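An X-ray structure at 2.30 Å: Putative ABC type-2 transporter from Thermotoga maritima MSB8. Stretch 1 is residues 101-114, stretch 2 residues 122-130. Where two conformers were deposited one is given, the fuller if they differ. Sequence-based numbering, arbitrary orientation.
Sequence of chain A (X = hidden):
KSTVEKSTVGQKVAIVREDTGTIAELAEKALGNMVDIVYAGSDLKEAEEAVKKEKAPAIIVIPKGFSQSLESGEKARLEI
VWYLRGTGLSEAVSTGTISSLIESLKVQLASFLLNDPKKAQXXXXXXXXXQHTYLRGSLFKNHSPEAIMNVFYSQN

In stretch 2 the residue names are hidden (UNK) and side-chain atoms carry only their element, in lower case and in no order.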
# COMPACT_ATOMS: atom_id res chain seq x y z
N LEU A 101 -4.12 4.58 -2.43
CA LEU A 101 -5.60 4.63 -2.57
C LEU A 101 -6.23 3.24 -2.52
O LEU A 101 -7.29 3.07 -1.99
CB LEU A 101 -6.02 5.38 -3.86
CG LEU A 101 -5.52 6.84 -3.96
CD1 LEU A 101 -5.95 7.46 -5.29
CD2 LEU A 101 -5.99 7.67 -2.79
N ILE A 102 -5.56 2.23 -3.07
CA ILE A 102 -6.05 0.87 -3.02
C ILE A 102 -6.09 0.39 -1.54
O ILE A 102 -6.99 -0.36 -1.10
CB ILE A 102 -5.18 -0.08 -3.89
CG1 ILE A 102 -5.29 0.28 -5.38
CG2 ILE A 102 -5.55 -1.51 -3.66
CD1 ILE A 102 -6.60 0.87 -5.72
N GLU A 103 -5.09 0.80 -0.76
CA GLU A 103 -5.04 0.41 0.68
C GLU A 103 -6.23 1.00 1.32
O GLU A 103 -6.96 0.38 2.10
CB GLU A 103 -3.77 0.91 1.38
CG GLU A 103 -2.54 0.20 0.95
CD GLU A 103 -2.55 -1.28 1.31
OE1 GLU A 103 -3.40 -1.70 2.13
OE2 GLU A 103 -1.72 -2.02 0.77
N SER A 104 -6.49 2.23 0.96
CA SER A 104 -7.58 2.95 1.65
C SER A 104 -8.96 2.36 1.33
O SER A 104 -9.89 2.35 2.12
CB SER A 104 -7.47 4.45 1.29
OG SER A 104 -8.66 5.08 1.64
N LEU A 105 -9.08 1.79 0.15
CA LEU A 105 -10.31 1.16 -0.30
C LEU A 105 -10.63 -0.09 0.54
O LEU A 105 -11.77 -0.45 0.82
CB LEU A 105 -10.18 0.77 -1.78
CG LEU A 105 -11.31 -0.12 -2.31
CD1 LEU A 105 -12.78 0.57 -2.23
CD2 LEU A 105 -10.94 -0.65 -3.70
N LYS A 106 -9.56 -0.73 0.99
CA LYS A 106 -9.71 -1.95 1.72
C LYS A 106 -10.39 -1.63 3.03
O LYS A 106 -11.26 -2.39 3.50
CB LYS A 106 -8.36 -2.53 2.04
CG LYS A 106 -7.54 -3.01 0.81
CD LYS A 106 -6.23 -3.56 1.31
CE LYS A 106 -5.34 -3.96 0.14
NZ LYS A 106 -3.97 -4.13 0.67
N VAL A 107 -9.91 -0.54 3.63
CA VAL A 107 -10.50 0.03 4.83
C VAL A 107 -12.01 0.44 4.60
O VAL A 107 -12.90 0.21 5.43
CB VAL A 107 -9.65 1.27 5.36
CG1 VAL A 107 -10.38 1.96 6.56
CG2 VAL A 107 -8.25 0.85 5.77
N GLN A 108 -12.28 1.03 3.44
CA GLN A 108 -13.62 1.49 3.14
C GLN A 108 -14.55 0.35 2.74
O GLN A 108 -15.73 0.58 2.46
CB GLN A 108 -13.65 2.57 2.06
CG GLN A 108 -12.92 3.86 2.39
CD GLN A 108 -12.79 4.80 1.19
OE1 GLN A 108 -13.75 5.42 0.76
NE2 GLN A 108 -11.57 4.90 0.62
N LEU A 109 -14.07 -0.89 2.81
CA LEU A 109 -14.93 -2.05 2.48
C LEU A 109 -15.32 -2.80 3.73
O LEU A 109 -16.21 -3.67 3.71
CB LEU A 109 -14.23 -3.02 1.52
CG LEU A 109 -13.97 -2.64 0.04
CD1 LEU A 109 -13.12 -3.72 -0.71
CD2 LEU A 109 -15.23 -2.34 -0.72
N ALA A 110 -14.62 -2.48 4.81
CA ALA A 110 -14.53 -3.36 5.97
C ALA A 110 -15.85 -3.68 6.64
O ALA A 110 -16.08 -4.81 7.03
CB ALA A 110 -13.51 -2.84 6.97
N SER A 111 -16.70 -2.68 6.81
CA SER A 111 -17.98 -2.82 7.51
C SER A 111 -18.85 -3.85 6.83
O SER A 111 -19.81 -4.44 7.45
CB SER A 111 -18.80 -1.52 7.47
OG SER A 111 -18.44 -0.62 8.48
N PHE A 112 -18.56 -4.06 5.54
CA PHE A 112 -19.39 -4.92 4.74
C PHE A 112 -18.92 -6.37 4.91
O PHE A 112 -19.58 -7.32 4.52
CB PHE A 112 -19.40 -4.42 3.28
CG PHE A 112 -19.37 -2.87 3.13
CD1 PHE A 112 -18.59 -2.26 2.16
CD2 PHE A 112 -20.13 -2.05 3.94
CE1 PHE A 112 -18.56 -0.88 2.02
CE2 PHE A 112 -20.11 -0.67 3.78
CZ PHE A 112 -19.33 -0.10 2.83
N LEU A 113 -17.81 -6.51 5.58
CA LEU A 113 -17.24 -7.82 5.78
C LEU A 113 -17.48 -8.29 7.18
O LEU A 113 -16.99 -9.34 7.58
CB LEU A 113 -15.75 -7.80 5.48
CG LEU A 113 -15.36 -7.28 4.09
CD1 LEU A 113 -13.84 -7.22 3.98
CD2 LEU A 113 -16.01 -8.16 3.01
N LEU A 114 -18.25 -7.52 7.93
CA LEU A 114 -18.50 -7.86 9.35
C LEU A 114 -19.61 -8.88 9.48
O LEU A 114 -19.81 -9.44 10.55
CB LEU A 114 -18.82 -6.61 10.19
CG LEU A 114 -17.66 -5.64 10.40
CD1 LEU A 114 -18.19 -4.36 11.09
CD2 LEU A 114 -16.48 -6.31 11.17
N UNK A 122 -10.97 -11.67 5.33
CA UNK A 122 -11.00 -10.65 4.29
C UNK A 122 -10.83 -9.25 4.88
O UNK A 122 -10.49 -8.35 4.23
c UNK A 122 -12.31 -10.73 3.50
c UNK A 122 -12.53 -12.01 2.69
c UNK A 122 -11.45 -12.17 1.62
c UNK A 122 -13.91 -12.02 2.06
N UNK A 123 -11.06 -9.17 6.17
CA UNK A 123 -10.96 -7.92 6.86
C UNK A 123 -9.62 -7.32 6.61
O UNK A 123 -9.52 -6.18 6.23
c UNK A 123 -11.16 -8.12 8.35
c UNK A 123 -12.57 -7.93 10.39
c UNK A 123 -12.56 -7.89 8.88
c UNK A 123 -13.07 -6.59 8.37
N UNK A 124 -8.58 -8.10 6.83
CA UNK A 124 -7.23 -7.64 6.69
C UNK A 124 -6.72 -7.71 5.27
O UNK A 124 -5.91 -6.92 4.88
c UNK A 124 -7.04 -7.85 11.70
c UNK A 124 -6.05 -7.16 11.07
c UNK A 124 -6.31 -8.43 7.59
c UNK A 124 -7.79 -8.71 11.01
c UNK A 124 -5.82 -7.35 9.75
c UNK A 124 -7.55 -8.91 9.67
c UNK A 124 -6.57 -8.22 9.03
N UNK A 125 -7.28 -8.59 4.49
CA UNK A 125 -6.77 -8.84 3.19
C UNK A 125 -7.86 -9.24 2.25
O UNK A 125 -8.00 -10.37 1.91
o UNK A 125 -4.77 -8.92 1.32
c UNK A 125 -4.84 -9.92 2.04
c UNK A 125 -5.71 -9.89 3.26
o UNK A 125 -4.23 -10.96 1.82
N UNK A 126 -8.60 -8.26 1.80
CA UNK A 126 -9.84 -8.50 1.10
C UNK A 126 -9.61 -8.62 -0.38
O UNK A 126 -10.45 -9.16 -1.05
c UNK A 126 -10.62 -7.25 1.40
c UNK A 126 -8.65 -6.98 2.47
c UNK A 126 -9.62 -6.29 1.68
N UNK A 127 -8.49 -8.09 -0.87
CA UNK A 127 -8.34 -7.91 -2.31
C UNK A 127 -7.15 -8.71 -2.85
O UNK A 127 -6.10 -8.78 -2.21
c UNK A 127 -8.99 -4.06 -2.57
c UNK A 127 -8.17 -6.43 -2.65
c UNK A 127 -10.61 -5.93 -2.94
c UNK A 127 -9.33 -5.51 -2.25
N UNK A 128 -7.33 -9.31 -4.02
CA UNK A 128 -6.22 -9.82 -4.79
C UNK A 128 -5.90 -8.92 -6.00
O UNK A 128 -6.53 -9.02 -7.06
c UNK A 128 -6.60 -11.20 -5.25
o UNK A 128 -6.06 -13.66 -7.53
c UNK A 128 -6.08 -13.31 -6.31
c UNK A 128 -5.57 -11.91 -5.97
o UNK A 128 -6.56 -14.00 -5.35
N UNK A 129 -4.91 -8.05 -5.79
CA UNK A 129 -4.46 -7.02 -6.76
C UNK A 129 -3.56 -7.58 -7.87
O UNK A 129 -2.43 -7.98 -7.63
c UNK A 129 -3.33 -4.80 -7.15
c UNK A 129 -5.87 -4.98 -5.13
c UNK A 129 -3.67 -5.87 -6.10
c UNK A 129 -4.42 -5.23 -4.90
N UNK A 130 -4.12 -7.60 -9.08
CA UNK A 130 -3.38 -7.96 -10.31
C UNK A 130 -3.00 -6.68 -11.08
O UNK A 130 -3.84 -5.82 -11.34
c UNK A 130 -4.63 -10.16 -10.47
c UNK A 130 -4.21 -8.88 -11.23
c UNK A 130 -3.44 -9.22 -12.49

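Position 122 carries four side-chain carbons, forked at the second, and its CB lies 3.9 Å from Leu113 CD1, with the CA-to-CB bond pointing toward stretch 1. This is the pattern of leucine. Leu122 is buried, and a side chain without polar atoms suits a place beside another leucine.

Position 123 again has four carbons with the fork at the second, and they touch Ala110, Leu113 and Leu114, so it too is leucine. Its CA-to-CB bond runs sideways, but the end of the side chain comes nearer to stretch 1. Leu123 CD2 lies 4.0 Å from Ala110 CB and 4.1 Å from Leu113 CB, while its CD1 is 4.3 Å from Leu114 CD2. A branched end lets one residue meet three neighbours, and the small methyl of Ala110 goes with a close approach of the backbones: the CA atoms of Ala110 and Leu123 are 5.9 Å apart.

At position 124 one carbon leads to a ring of six carbons with no oxygen on it, which identifies phenylalanine rather than tyrosine. Phe124 is buried but its CA-to-CB bond points away from stretch 1, and its side chain does not reach it, so the ring plays no part in this contact.

Position 125 has two side-chain carbons, the second carrying two oxygens: the carboxylate of aspartate. The CA-to-CB bond of Asp125 points away from stretch 1, though the end of the side chain comes nearer without making contact. The residue is partly exposed, and its OD2 is hydrogen-bonded elsewhere in the structure, which satisfies that oxygen.

At position 126 three carbons close a ring onto the backbone nitrogen and touch Lys106 and Leu113; only proline forms such a ring. Pro126 CG lies 4.0 Å from Lys106 CB, and Pro126 CB lies 4.1 Å from Leu113 CD1. The compact apolar ring therefore packs against both residues just before the strand begins.

Position 127 opens that strand with four carbons forked at the second, touching Leu105, Lys106 and Leu109: a third leucine. Leu127 CD1 approaches Lys106 CG at 3.8 Å and Leu105 CD2 at 4.1 Å, and Leu127 CD2 lies 4.0 Å from Leu109 CD1. Its two methyls thus reach different neighbours on stretch 1.

Position 128 has a chain of three carbons, the third bearing two oxygens, hence glutamate. Glu128 is exposed and out of reach of stretch 1, a natural setting for a charged group.

Position 129 has four carbons forked at the first, one arm two carbons long, reaching Ile102: isoleucine. The CA-to-CB bond of Ile129 points toward stretch 1, and the longer arm ends in CD1, 3.8 Å from Ile102 CG2, an apolar match.

Position 130 has one carbon bearing two others, the pattern of valine. Val130 is out of reach of stretch 1; its beta-branched side chain, like that of Ile129, is of a kind common in strands.

The contact works by apolar packing, with no hydrogen bond between the stretches. Helix and strand run nearly antiparallel, at 160°, and alternation along the strand brings Leu127 and Ile129 toward the helix. Lys106 contributes its aliphatic stem, while its NZ forms a salt bridge with Glu103 OE1 at 2.9 Å, so the charge is met within stretch 1.

Stretch 2 (122-130) LLFDPLEIV
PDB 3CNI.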